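Local coordinates for protein CcbJ (Streptomyces caelestis, PDB 4HGZ) that probably acts as an S-adenosyl-L-methionine-dependent N-methyltransferase, passing a methyl group from the cofactor to a nitrogen of its substrate, at residues C[49-54]-C[80-85]; C[167-172]-C[252-257]; C[195-200]-C[224-229]; C[235-240]-C[248-253]. All coordinates share one frame; numbering follows the deposited sequence.

Contact 1: C[49-54]-C[80-85]; sequences DGREAA and LADLGV
A54 and R51 carry the first turn of helix 50-61 against the end of helix 77-82, and the two residues do very different jobs. A54 makes the tight, buried side. Its CB points at the other segment, with L80 CG at 4.0 Å and L83 CD1 at 3.8 Å, so the small methyl is shared by two leucines. L80 also lays CD2 against the carbonyl of A54, 3.7 Å from A54 O. Here the backbones come closest, A54 CA and L80 CA being 4.9 Å apart.

The loose side is polar and faces solvent. R51 leaves its helix pointing away, but the chain bends at its second torsion (chi2 -60°) and brings the guanidinium back to D82. The salt bridge runs from R51 NH1 to D82 OD2 at 3.3 Å; R51 NH2 adds a weak bond to the same oxygen, leaving OD2 forked between the two nitrogens. OD2 lies almost in the guanidinium plane and receives NH1 on its anti lone pair. The other carboxylate oxygen, D82 OD1, accepts from N109, the stronger partner of this side chain.

In the fold, the two helices belong to the cofactor-binding methyltransferase core. P79 lies beside R51 and A54, L83 leans on L55 and A58 further along helix 50-61, and L80 rests on V66 of strand 66-69 of the mixed sheet.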
loop_
_atom_site.group_PDB
_atom_site.type_symbol
_atom_site.label_atom_id
_atom_site.label_comp_id
_atom_site.label_asym_id
_atom_site.label_seq_id
_atom_site.Cartn_x
_atom_site.Cartn_y
_atom_site.Cartn_z
ATOM N N ASP C 49 -5.710 20.017 -22.810
ATOM C CA ASP C 49 -6.715 21.022 -22.522
ATOM C C ASP C 49 -6.365 22.429 -23.010
ATOM O O ASP C 49 -6.881 23.425 -22.478
ATOM C CB ASP C 49 -7.051 21.030 -21.027
ATOM C CG ASP C 49 -5.908 21.519 -20.168
ATOM O OD1 ASP C 49 -4.820 21.791 -20.717
ATOM O OD2 ASP C 49 -6.105 21.632 -18.937
ATOM N N GLY C 50 -5.498 22.513 -24.020
ATOM C CA GLY C 50 -5.173 23.806 -24.604
ATOM C C GLY C 50 -6.456 24.583 -24.844
ATOM O O GLY C 50 -6.642 25.690 -24.328
ATOM N N ARG C 51 -7.360 23.985 -25.615
ATOM C CA ARG C 51 -8.635 24.618 -25.925
ATOM C C ARG C 51 -9.351 25.133 -24.685
ATOM O O ARG C 51 -9.827 26.263 -24.658
ATOM C CB ARG C 51 -9.549 23.640 -26.650
ATOM C CG ARG C 51 -9.183 23.409 -28.085
ATOM C CD ARG C 51 -9.251 24.706 -28.833
ATOM N NE ARG C 51 -8.771 24.530 -30.198
ATOM C CZ ARG C 51 -8.413 25.523 -31.007
ATOM N NH1 ARG C 51 -8.481 26.788 -30.598
ATOM N NH2 ARG C 51 -7.991 25.245 -32.231
ATOM N N GLU C 52 -9.452 24.297 -23.659
ATOM C CA GLU C 52 -10.246 24.673 -22.490
ATOM C C GLU C 52 -9.590 25.802 -21.710
ATOM O O GLU C 52 -10.271 26.716 -21.240
ATOM C CB GLU C 52 -10.530 23.465 -21.592
ATOM C CG GLU C 52 -11.478 22.432 -22.225
ATOM C CD GLU C 52 -10.881 21.782 -23.459
ATOM O OE1 GLU C 52 -9.643 21.881 -23.638
ATOM O OE2 GLU C 52 -11.642 21.181 -24.250
ATOM N N ALA C 53 -8.265 25.740 -21.584
ATOM C CA ALA C 53 -7.527 26.820 -20.954
ATOM C C ALA C 53 -7.829 28.118 -21.681
ATOM O O ALA C 53 -8.075 29.153 -21.051
ATOM C CB ALA C 53 -6.038 26.541 -20.982
ATOM N N ALA C 54 -7.808 28.062 -23.010
ATOM C CA ALA C 54 -8.011 29.269 -23.803
ATOM C C ALA C 54 -9.375 29.875 -23.479
ATOM O O ALA C 54 -9.487 31.047 -23.102
ATOM C CB ALA C 54 -7.878 28.968 -25.299
ATOM N N LEU C 80 -5.833 30.577 -27.922
ATOM C CA LEU C 80 -6.235 31.918 -27.518
ATOM C C LEU C 80 -6.402 32.810 -28.738
ATOM O O LEU C 80 -7.354 33.586 -28.838
ATOM C CB LEU C 80 -5.233 32.531 -26.546
ATOM C CG LEU C 80 -5.618 32.300 -25.080
ATOM C CD1 LEU C 80 -4.492 32.687 -24.130
ATOM C CD2 LEU C 80 -6.907 33.058 -24.730
ATOM N N ALA C 81 -5.471 32.687 -29.674
ATOM C CA ALA C 81 -5.457 33.566 -30.825
ATOM C C ALA C 81 -6.673 33.291 -31.693
ATOM O O ALA C 81 -7.157 34.185 -32.382
ATOM C CB ALA C 81 -4.156 33.402 -31.614
ATOM N N ASP C 82 -7.180 32.059 -31.641
ATOM C CA ASP C 82 -8.401 31.695 -32.380
ATOM C C ASP C 82 -9.678 32.331 -31.812
ATOM O O ASP C 82 -10.692 32.424 -32.510
ATOM C CB ASP C 82 -8.573 30.169 -32.466
ATOM C CG ASP C 82 -7.589 29.515 -33.435
ATOM O OD1 ASP C 82 -7.185 30.162 -34.432
ATOM O OD2 ASP C 82 -7.227 28.342 -33.207
ATOM N N LEU C 83 -9.628 32.771 -30.557
ATOM C CA LEU C 83 -10.786 33.389 -29.918
ATOM C C LEU C 83 -10.706 34.912 -29.981
ATOM O O LEU C 83 -11.502 35.616 -29.343
ATOM C CB LEU C 83 -10.909 32.938 -28.461
ATOM C CG LEU C 83 -10.688 31.457 -28.141
ATOM C CD1 LEU C 83 -10.578 31.264 -26.640
ATOM C CD2 LEU C 83 -11.802 30.605 -28.705
ATOM N N GLY C 84 -9.737 35.409 -30.746
ATOM C CA GLY C 84 -9.546 36.849 -30.933
ATOM C C GLY C 84 -8.850 37.565 -29.787
ATOM O O GLY C 84 -8.959 38.787 -29.656
ATOM N N VAL C 85 -8.136 36.803 -28.961
ATOM C CA VAL C 85 -7.421 37.340 -27.809
ATOM C C VAL C 85 -5.943 37.617 -28.125
ATOM O O VAL C 85 -5.233 36.750 -28.637
ATOM C CB VAL C 85 -7.470 36.331 -26.653
ATOM C CG1 VAL C 85 -6.760 36.876 -25.439
ATOM C CG2 VAL C 85 -8.901 35.987 -26.317
#

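Contact 2: C[167-172]-C[252-257]; sequences VVQCLN and ADFERR. With SO4 (sulfate ion), chain T.
F254 meets strand 164-171 through Q169 and V167, and the rest of segment 252-257 is organised behind that ring. A252 comes first: its carbonyl oxygen receives a hydrogen bond from a water, which in turn accepts from Q169 NE2 at 2.9 Å, a bridge between loop and strand. D253 then starts a type I turn ending at R256. Its OD1 takes the backbone N of E255 at 3.0 Å, an Asx turn, and that of R257 from the opposite face of the carboxylate.

Next, F254 sends its ring towards the strand. The Q169 side chain runs across the ring at about a right angle, with amide and ring planes 57° apart and Q169 NE2 3.3 Å from F254 CE2. V167 CG1 approaches the ring at its edge, 4.3 Å from F254 CE1. Q169 can reach because its chain is extended, with CG anti to N (chi1 167°); its OE1 is held by the backbone N of F137.

E255 and R257 complete a salt-bridge network, R257 NH1 binding D253 OD2 at 2.9 Å and E255 OE2 more loosely. R257 NE and NH2 both donate to a sulfate, probably from the crystallisation liquor, which also accepts from the backbone N of R258 of another subunit.

F254 packs between strand 164-171 and helix 50-61, touching A53 of that helix and V267 of strand 265-272, its ring meeting that of F56.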
loop_
_atom_site.group_PDB
_atom_site.type_symbol
_atom_site.label_atom_id
_atom_site.label_comp_id
_atom_site.label_asym_id
_atom_site.label_seq_id
_atom_site.Cartn_x
_atom_site.Cartn_y
_atom_site.Cartn_z
ATOM N N VAL C 167 -4.062 33.774 -12.968
ATOM C CA VAL C 167 -4.579 32.416 -13.029
ATOM C C VAL C 167 -3.435 31.431 -13.112
ATOM O O VAL C 167 -2.586 31.551 -13.985
ATOM C CB VAL C 167 -5.450 32.221 -14.289
ATOM C CG1 VAL C 167 -5.971 30.791 -14.357
ATOM C CG2 VAL C 167 -6.597 33.214 -14.307
ATOM N N VAL C 168 -3.416 30.455 -12.211
ATOM C CA VAL C 168 -2.401 29.409 -12.229
ATOM C C VAL C 168 -3.077 28.050 -12.233
ATOM O O VAL C 168 -4.180 27.892 -11.723
ATOM C CB VAL C 168 -1.477 29.443 -10.975
ATOM C CG1 VAL C 168 -0.883 30.815 -10.774
ATOM C CG2 VAL C 168 -2.243 29.050 -9.755
ATOM N N GLN C 169 -2.397 27.070 -12.801
ATOM C CA GLN C 169 -2.837 25.711 -12.756
ATOM C C GLN C 169 -1.680 24.902 -12.235
ATOM O O GLN C 169 -0.621 24.856 -12.861
ATOM C CB GLN C 169 -3.193 25.245 -14.159
ATOM C CG GLN C 169 -3.386 23.740 -14.289
ATOM C CD GLN C 169 -3.609 23.336 -15.717
ATOM O OE1 GLN C 169 -2.787 23.619 -16.600
ATOM N NE2 GLN C 169 -4.742 22.688 -15.967
ATOM N N CYS C 170 -1.882 24.255 -11.094
ATOM C CA CYS C 170 -0.804 23.563 -10.393
ATOM C C CYS C 170 -1.234 22.195 -9.900
ATOM O O CYS C 170 -2.391 21.991 -9.563
ATOM C CB CYS C 170 -0.382 24.370 -9.166
ATOM S SG CYS C 170 -0.019 26.069 -9.463
ATOM N N LEU C 171 -0.286 21.270 -9.820
ATOM C CA LEU C 171 -0.555 19.975 -9.213
ATOM C C LEU C 171 -1.030 20.168 -7.780
ATOM O O LEU C 171 -0.574 21.065 -7.076
ATOM C CB LEU C 171 0.690 19.091 -9.257
ATOM C CG LEU C 171 1.868 19.498 -8.378
ATOM C CD1 LEU C 171 1.747 18.825 -7.027
ATOM C CD2 LEU C 171 3.174 19.102 -9.047
ATOM N N ASN C 172 -1.969 19.330 -7.366
ATOM C CA ASN C 172 -2.571 19.404 -6.041
ATOM C C ASN C 172 -2.065 18.210 -5.238
ATOM O O ASN C 172 -2.489 17.080 -5.458
ATOM C CB ASN C 172 -4.091 19.352 -6.201
ATOM C CG ASN C 172 -4.832 19.241 -4.873
ATOM O OD1 ASN C 172 -4.626 20.040 -3.958
ATOM N ND2 ASN C 172 -5.738 18.261 -4.785
ATOM N N ALA C 252 -11.048 22.309 -10.293
ATOM C CA ALA C 252 -10.180 21.162 -10.482
ATOM C C ALA C 252 -9.488 21.256 -11.823
ATOM O O ALA C 252 -8.492 20.586 -12.065
ATOM C CB ALA C 252 -10.997 19.869 -10.418
ATOM N N ASP C 253 -10.038 22.068 -12.710
ATOM C CA ASP C 253 -9.592 22.051 -14.089
ATOM C C ASP C 253 -10.246 23.194 -14.860
ATOM O O ASP C 253 -11.080 23.915 -14.314
ATOM C CB ASP C 253 -9.937 20.709 -14.713
ATOM C CG ASP C 253 -11.429 20.543 -14.938
ATOM O OD1 ASP C 253 -12.175 21.532 -14.748
ATOM O OD2 ASP C 253 -11.851 19.426 -15.310
ATOM N N PHE C 254 -9.884 23.368 -16.125
ATOM C CA PHE C 254 -10.345 24.568 -16.824
ATOM C C PHE C 254 -11.815 24.559 -17.218
ATOM O O PHE C 254 -12.315 25.545 -17.748
ATOM C CB PHE C 254 -9.463 24.900 -18.031
ATOM C CG PHE C 254 -8.146 25.500 -17.660
ATOM C CD1 PHE C 254 -8.091 26.706 -16.979
ATOM C CD2 PHE C 254 -6.961 24.849 -17.966
ATOM C CE1 PHE C 254 -6.869 27.261 -16.619
ATOM C CE2 PHE C 254 -5.744 25.395 -17.610
ATOM C CZ PHE C 254 -5.697 26.607 -16.941
ATOM N N GLU C 255 -12.509 23.452 -16.980
ATOM C CA GLU C 255 -13.939 23.418 -17.285
ATOM C C GLU C 255 -14.753 23.641 -16.015
ATOM O O GLU C 255 -15.957 23.462 -15.996
ATOM C CB GLU C 255 -14.339 22.116 -17.976
ATOM C CG GLU C 255 -13.450 21.734 -19.153
ATOM C CD GLU C 255 -14.045 20.616 -19.989
ATOM O OE1 GLU C 255 -15.077 20.858 -20.647
ATOM O OE2 GLU C 255 -13.490 19.497 -19.990
ATOM N N ARG C 256 -14.078 24.036 -14.948
ATOM C CA ARG C 256 -14.779 24.495 -13.758
ATOM C C ARG C 256 -15.416 23.381 -12.935
ATOM O O ARG C 256 -16.350 23.626 -12.170
ATOM C CB ARG C 256 -15.829 25.543 -14.136
ATOM C CG ARG C 256 -15.218 26.770 -14.776
ATOM C CD ARG C 256 -16.181 27.939 -14.865
ATOM N NE ARG C 256 -15.450 29.152 -15.239
ATOM C CZ ARG C 256 -14.992 29.406 -16.469
ATOM N NH1 ARG C 256 -15.187 28.529 -17.461
ATOM N NH2 ARG C 256 -14.332 30.539 -16.712
ATOM N N ARG C 257 -14.901 22.166 -13.071
ATOM C CA ARG C 257 -15.385 21.074 -12.246
ATOM C C ARG C 257 -15.031 21.350 -10.805
ATOM O O ARG C 257 -14.035 22.014 -10.528
ATOM C CB ARG C 257 -14.772 19.750 -12.683
ATOM C CG ARG C 257 -15.161 19.359 -14.065
ATOM C CD ARG C 257 -14.690 17.984 -14.388
ATOM N NE ARG C 257 -15.412 17.490 -15.550
ATOM C CZ ARG C 257 -14.992 17.633 -16.796
ATOM N NH1 ARG C 257 -13.844 18.244 -17.042
ATOM N NH2 ARG C 257 -15.723 17.157 -17.789
HETATM S S SO4 T . -18.672 15.849 -16.247
HETATM O O1 SO4 T . -20.099 15.595 -16.420
HETATM O O2 SO4 T . -18.077 14.758 -15.481
HETATM O O3 SO4 T . -18.040 15.962 -17.565
HETATM O O4 SO4 T . -18.476 17.087 -15.502
HETATM O O HOH W 1 -6.458 21.159 -14.208
#

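Contact 3: C[195-200]-C[224-229]; sequences HLEASK and FPYRLR
Y226 and E197 reach towards one another over strand 207-216, which lies between their own strands in the four-stranded antiparallel sheet. Being two places apart, strands 193-202 and 221-229 run in the same direction, and their backbones stay well separated: the nearest pair, E197 CA and F224 CA, is 9.3 Å apart. Only long side chains can span such a gap.

The two chains cross at about a right angle. E197 stretches out with CG anti to the backbone N (chi1 -178°) and delivers its carboxylate to the edge of the tyrosine ring. Y226 comes from the other strand with its ring carbon CG set between the backbone N and the carbonyl carbon (chi1 73°), a setting that turns the ring inward along the sheet face, where it touches A210 of the intervening strand. E197 OE2 lies in the plane of the ring, 3.4 Å from Y226 CE2, whereas the carboxylate plane is turned 53° from that ring. The hydroxyl meets OE2 from above the carboxylate plane.

Y226 OH donates to E197 OE2 at 2.6 Å, and this single bond is the whole of the polar link between the segments. The remaining carboxylate oxygen, OE1, is set back, 3.6 Å from Y226 OH.

On this partly exposed face of the sheet, a phenol giving its hydrogen to a carboxylate oxygen is consistent with an ionised glutamate. Strand 221-229, outermost of this sheet within the chain, is linked to its second neighbour by one polar bond and not by apolar side-chain packing.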
loop_
_atom_site.group_PDB
_atom_site.type_symbol
_atom_site.label_atom_id
_atom_site.label_comp_id
_atom_site.label_asym_id
_atom_site.label_seq_id
_atom_site.Cartn_x
_atom_site.Cartn_y
_atom_site.Cartn_z
ATOM N N HIS C 195 7.272 5.421 -22.847
ATOM C CA HIS C 195 7.574 6.611 -22.077
ATOM C C HIS C 195 7.446 6.293 -20.597
ATOM O O HIS C 195 6.381 5.882 -20.127
ATOM C CB HIS C 195 6.626 7.750 -22.464
ATOM C CG HIS C 195 6.708 8.133 -23.909
ATOM N ND1 HIS C 195 7.233 9.334 -24.335
ATOM C CD2 HIS C 195 6.355 7.460 -25.031
ATOM C CE1 HIS C 195 7.186 9.392 -25.655
ATOM N NE2 HIS C 195 6.657 8.267 -26.102
ATOM N N LEU C 196 8.540 6.479 -19.869
ATOM C CA LEU C 196 8.585 6.173 -18.442
ATOM C C LEU C 196 9.028 7.406 -17.662
ATOM O O LEU C 196 9.460 8.397 -18.247
ATOM C CB LEU C 196 9.569 5.029 -18.198
ATOM C CG LEU C 196 9.413 3.925 -19.243
ATOM C CD1 LEU C 196 10.639 3.028 -19.331
ATOM C CD2 LEU C 196 8.178 3.116 -18.917
ATOM N N GLU C 197 8.939 7.334 -16.338
ATOM C CA GLU C 197 9.365 8.441 -15.489
ATOM C C GLU C 197 10.100 7.931 -14.276
ATOM O O GLU C 197 9.620 7.031 -13.590
ATOM C CB GLU C 197 8.171 9.276 -15.036
ATOM C CG GLU C 197 8.569 10.461 -14.192
ATOM C CD GLU C 197 7.501 11.540 -14.164
ATOM O OE1 GLU C 197 6.543 11.407 -13.372
ATOM O OE2 GLU C 197 7.628 12.525 -14.930
ATOM N N ALA C 198 11.284 8.490 -14.039
ATOM C CA ALA C 198 12.023 8.237 -12.810
ATOM C C ALA C 198 11.988 9.529 -12.018
ATOM O O ALA C 198 12.194 10.617 -12.573
ATOM C CB ALA C 198 13.450 7.823 -13.104
ATOM N N SER C 199 11.714 9.414 -10.726
ATOM C CA SER C 199 11.384 10.591 -9.938
ATOM C C SER C 199 11.959 10.555 -8.517
ATOM O O SER C 199 12.132 9.483 -7.923
ATOM C CB SER C 199 9.864 10.763 -9.921
ATOM O OG SER C 199 9.470 11.830 -9.091
ATOM N N LYS C 200 12.278 11.734 -7.989
ATOM C CA LYS C 200 12.717 11.862 -6.592
ATOM C C LYS C 200 11.858 12.907 -5.912
ATOM O O LYS C 200 11.747 14.030 -6.388
ATOM C CB LYS C 200 14.185 12.264 -6.497
ATOM C CG LYS C 200 15.149 11.178 -6.913
ATOM C CD LYS C 200 16.565 11.719 -7.043
ATOM C CE LYS C 200 17.110 12.195 -5.717
ATOM N NZ LYS C 200 18.530 12.603 -5.843
ATOM N N PHE C 224 14.574 13.481 -20.363
ATOM C CA PHE C 224 14.113 14.865 -20.282
ATOM C C PHE C 224 13.915 15.257 -18.823
ATOM O O PHE C 224 12.878 14.978 -18.237
ATOM C CB PHE C 224 12.822 15.048 -21.088
ATOM C CG PHE C 224 12.977 14.736 -22.556
ATOM C CD1 PHE C 224 13.358 15.724 -23.455
ATOM C CD2 PHE C 224 12.761 13.450 -23.035
ATOM C CE1 PHE C 224 13.514 15.440 -24.817
ATOM C CE2 PHE C 224 12.916 13.160 -24.393
ATOM C CZ PHE C 224 13.290 14.159 -25.284
ATOM N N PRO C 225 14.935 15.879 -18.225
ATOM C CA PRO C 225 14.941 16.240 -16.813
ATOM C C PRO C 225 14.013 17.400 -16.506
ATOM O O PRO C 225 13.832 18.297 -17.332
ATOM C CB PRO C 225 16.383 16.695 -16.572
ATOM C CG PRO C 225 17.166 16.195 -17.741
ATOM C CD PRO C 225 16.210 16.200 -18.881
ATOM N N TYR C 226 13.438 17.384 -15.312
ATOM C CA TYR C 226 12.708 18.540 -14.833
ATOM C C TYR C 226 12.668 18.607 -13.293
ATOM O O TYR C 226 13.019 17.653 -12.608
ATOM C CB TYR C 226 11.317 18.630 -15.495
ATOM C CG TYR C 226 10.307 17.610 -15.024
ATOM C CD1 TYR C 226 9.476 17.883 -13.952
ATOM C CD2 TYR C 226 10.180 16.376 -15.654
ATOM C CE1 TYR C 226 8.554 16.963 -13.514
ATOM C CE2 TYR C 226 9.253 15.444 -15.220
ATOM C CZ TYR C 226 8.444 15.745 -14.150
ATOM O OH TYR C 226 7.515 14.835 -13.694
ATOM N N ARG C 227 12.274 19.754 -12.759
ATOM C CA ARG C 227 12.256 19.966 -11.325
ATOM C C ARG C 227 11.103 20.883 -10.997
ATOM O O ARG C 227 10.899 21.871 -11.678
ATOM C CB ARG C 227 13.548 20.637 -10.850
ATOM C CG ARG C 227 14.813 19.819 -11.036
ATOM C CD ARG C 227 16.025 20.523 -10.428
ATOM N NE ARG C 227 17.223 19.684 -10.487
ATOM C CZ ARG C 227 17.702 18.975 -9.464
ATOM N NH1 ARG C 227 17.096 19.003 -8.282
ATOM N NH2 ARG C 227 18.795 18.237 -9.622
ATOM N N LEU C 228 10.352 20.550 -9.952
ATOM C CA LEU C 228 9.285 21.412 -9.464
ATOM C C LEU C 228 9.487 21.679 -7.979
ATOM O O LEU C 228 10.050 20.855 -7.267
ATOM C CB LEU C 228 7.916 20.742 -9.656
ATOM C CG LEU C 228 7.553 20.272 -11.061
ATOM C CD1 LEU C 228 6.323 19.401 -11.010
ATOM C CD2 LEU C 228 7.347 21.447 -12.010
ATOM N N ARG C 229 9.034 22.832 -7.514
ATOM C CA ARG C 229 8.741 22.977 -6.103
ATOM C C ARG C 229 7.273 23.281 -6.020
ATOM O O ARG C 229 6.836 24.318 -6.519
ATOM C CB ARG C 229 9.521 24.105 -5.394
ATOM C CG ARG C 229 9.412 23.898 -3.886
ATOM C CD ARG C 229 9.306 25.152 -3.045
ATOM N NE ARG C 229 8.005 25.813 -3.073
ATOM C CZ ARG C 229 7.269 26.072 -1.994
ATOM N NH1 ARG C 229 7.680 25.702 -0.787
ATOM N NH2 ARG C 229 6.116 26.708 -2.125
#

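Contact 4: C[235-240]-C[248-253]; sequences ELDLMA and VERHAD
R250 and D237 account for nearly all the surface buried here, with L236 adding a small share. R250 lies on strand 245-251 and D237 on helix 233-242, and their side chains come at each other from opposite directions. Where they meet the flat groups lie nearly coplanar, carboxylate and guanidinium 14° apart, so the acid sits at the edge of the guanidinium.

The two form a salt bridge, but R250 NH2 and D237 OD2 are modelled too close together, so the exact placing of both atoms is doubtful. The hydrogen bond from R250 NH2 to D237 OD1, roughly 2.8 Å, is therefore approximate, and R250 NH1 adds a weak bond to D237 OD1 at 3.4 Å. R250 gets there by a bend at its third torsion (chi3 -61°), which swings the guanidinium towards the helix. Both groups have further partners: the Y270 hydroxyl is hydrogen-bonded to D237 OD1, and R250 NH1 makes a weak bond to S268. L236, one residue before the aspartate, points the same way but stops 4.8 Å short of the strand segment.

On either side of R250 in sequence, E249 and H251 form a separate polar pair, H251 NE2 donating to E249 OE1 at 3.0 Å in the plane of the imidazole. V248 and E249 form a classic beta bulge opposite V269. The whole contact lies at the far edge of the central sheet, where helix 233-242 runs into its last-but-one strand in sequence, 245-251. L236 and A240 touch Y270 of strand 265-272, and M239 faces helix 146-159.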
loop_
_atom_site.group_PDB
_atom_site.type_symbol
_atom_site.label_atom_id
_atom_site.label_comp_id
_atom_site.label_asym_id
_atom_site.label_seq_id
_atom_site.Cartn_x
_atom_site.Cartn_y
_atom_site.Cartn_z
ATOM N N GLU C 235 -0.965 27.028 1.626
ATOM C CA GLU C 235 0.319 27.716 1.564
ATOM C C GLU C 235 0.268 28.683 0.389
ATOM O O GLU C 235 0.589 29.863 0.521
ATOM C CB GLU C 235 1.456 26.710 1.364
ATOM C CG GLU C 235 2.840 27.321 1.183
ATOM C CD GLU C 235 3.861 26.354 0.574
ATOM O OE1 GLU C 235 3.520 25.174 0.325
ATOM O OE2 GLU C 235 5.017 26.781 0.342
ATOM N N LEU C 236 -0.163 28.174 -0.762
ATOM C CA LEU C 236 -0.238 28.976 -1.975
ATOM C C LEU C 236 -1.078 30.235 -1.772
ATOM O O LEU C 236 -0.665 31.341 -2.143
ATOM C CB LEU C 236 -0.805 28.147 -3.115
ATOM C CG LEU C 236 -0.731 28.781 -4.498
ATOM C CD1 LEU C 236 0.720 29.083 -4.861
ATOM C CD2 LEU C 236 -1.375 27.832 -5.509
ATOM N N ASP C 237 -2.251 30.064 -1.170
ATOM C CA ASP C 237 -3.147 31.189 -0.903
ATOM C C ASP C 237 -2.497 32.232 0.011
ATOM O O ASP C 237 -2.752 33.435 -0.114
ATOM C CB ASP C 237 -4.460 30.696 -0.283
ATOM C CG ASP C 237 -5.314 29.898 -1.266
ATOM O OD1 ASP C 237 -5.014 29.888 -2.491
ATOM O OD2 ASP C 237 -6.295 29.278 -0.805
ATOM N N LEU C 238 -1.659 31.773 0.935
ATOM C CA LEU C 238 -1.002 32.697 1.844
ATOM C C LEU C 238 0.104 33.442 1.086
ATOM O O LEU C 238 0.303 34.647 1.265
ATOM C CB LEU C 238 -0.453 31.956 3.065
ATOM C CG LEU C 238 0.216 32.841 4.110
ATOM C CD1 LEU C 238 -0.731 33.962 4.494
ATOM C CD2 LEU C 238 0.648 32.035 5.321
ATOM N N MET C 239 0.802 32.721 0.219
ATOM C CA MET C 239 1.784 33.330 -0.653
ATOM C C MET C 239 1.121 34.436 -1.466
ATOM O O MET C 239 1.622 35.562 -1.530
ATOM C CB MET C 239 2.390 32.282 -1.573
ATOM C CG MET C 239 3.212 31.267 -0.838
ATOM S SD MET C 239 3.448 29.736 -1.754
ATOM C CE MET C 239 4.261 30.331 -3.239
ATOM N N ALA C 240 -0.019 34.115 -2.071
ATOM C CA ALA C 240 -0.769 35.102 -2.831
ATOM C C ALA C 240 -1.071 36.341 -1.980
ATOM O O ALA C 240 -0.893 37.470 -2.436
ATOM C CB ALA C 240 -2.049 34.497 -3.366
ATOM N N VAL C 248 -10.154 34.271 -5.644
ATOM C CA VAL C 248 -11.564 34.481 -5.965
ATOM C C VAL C 248 -12.270 33.195 -6.377
ATOM O O VAL C 248 -13.479 33.084 -6.217
ATOM C CB VAL C 248 -11.783 35.568 -7.032
ATOM C CG1 VAL C 248 -11.443 36.919 -6.458
ATOM C CG2 VAL C 248 -10.945 35.291 -8.269
ATOM N N GLU C 249 -11.530 32.223 -6.898
ATOM C CA GLU C 249 -12.145 30.937 -7.203
ATOM C C GLU C 249 -11.126 29.841 -7.461
ATOM O O GLU C 249 -10.010 30.105 -7.911
ATOM C CB GLU C 249 -13.108 31.060 -8.382
ATOM C CG GLU C 249 -12.488 31.612 -9.649
ATOM C CD GLU C 249 -13.523 31.979 -10.705
ATOM O OE1 GLU C 249 -13.511 31.372 -11.797
ATOM O OE2 GLU C 249 -14.346 32.879 -10.443
ATOM N N ARG C 250 -11.520 28.609 -7.158
ATOM C CA ARG C 250 -10.676 27.456 -7.405
ATOM C C ARG C 250 -11.490 26.324 -8.005
ATOM O O ARG C 250 -12.550 25.975 -7.489
ATOM C CB ARG C 250 -10.015 26.970 -6.120
ATOM C CG ARG C 250 -8.635 26.420 -6.382
ATOM C CD ARG C 250 -8.095 25.596 -5.250
ATOM N NE ARG C 250 -7.964 26.358 -4.019
ATOM C CZ ARG C 250 -7.001 27.236 -3.782
ATOM N NH1 ARG C 250 -6.085 27.486 -4.700
ATOM N NH2 ARG C 250 -6.965 27.876 -2.625
ATOM N N HIS C 251 -10.987 25.749 -9.090
ATOM C CA HIS C 251 -11.614 24.588 -9.711
ATOM C C HIS C 251 -10.595 23.458 -9.818
ATOM O O HIS C 251 -9.419 23.630 -9.489
ATOM C CB HIS C 251 -12.126 24.936 -11.111
ATOM C CG HIS C 251 -12.776 26.275 -11.200
ATOM N ND1 HIS C 251 -14.134 26.452 -11.059
ATOM C CD2 HIS C 251 -12.258 27.504 -11.431
ATOM C CE1 HIS C 251 -14.428 27.734 -11.190
ATOM N NE2 HIS C 251 -13.305 28.394 -11.417
ATOM N N ALA C 252 -11.048 22.309 -10.293
ATOM C CA ALA C 252 -10.180 21.162 -10.482
ATOM C C ALA C 252 -9.488 21.256 -11.823
ATOM O O ALA C 252 -8.492 20.586 -12.065
ATOM C CB ALA C 252 -10.997 19.869 -10.418
ATOM N N ASP C 253 -10.038 22.068 -12.710
ATOM C CA ASP C 253 -9.592 22.051 -14.089
ATOM C C ASP C 253 -10.246 23.194 -14.860
ATOM O O ASP C 253 -11.080 23.915 -14.314
ATOM C CB ASP C 253 -9.937 20.709 -14.713
ATOM C CG ASP C 253 -11.429 20.543 -14.938
ATOM O OD1 ASP C 253 -12.175 21.532 -14.748
ATOM O OD2 ASP C 253 -11.851 19.426 -15.310
#

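How the contacts relate
Contacts 1 and 2 abut beside the cofactor pocket: D49 OD2 lies 3.5 Å from F254 CD2, and D49 also forms a salt bridge with R75, a residue seen to bind S-adenosyl-L-homocysteine, which is not bound to this chain. The side chain of R51 is about 8 Å from that of R75, and the side chain of Q169 about 5 Å from it. Contact 4 shares A252 and D253 with contact 2, their centres about 9 Å apart on one sheet. Contact 3 belongs to the separate antiparallel sheet; it reaches contact 2 where L171 CD2 meets L228 CD1 at 3.7 Å, and contact 4 through a salt bridge, R229 NH2 to E235 OE2, at 2.7 Å.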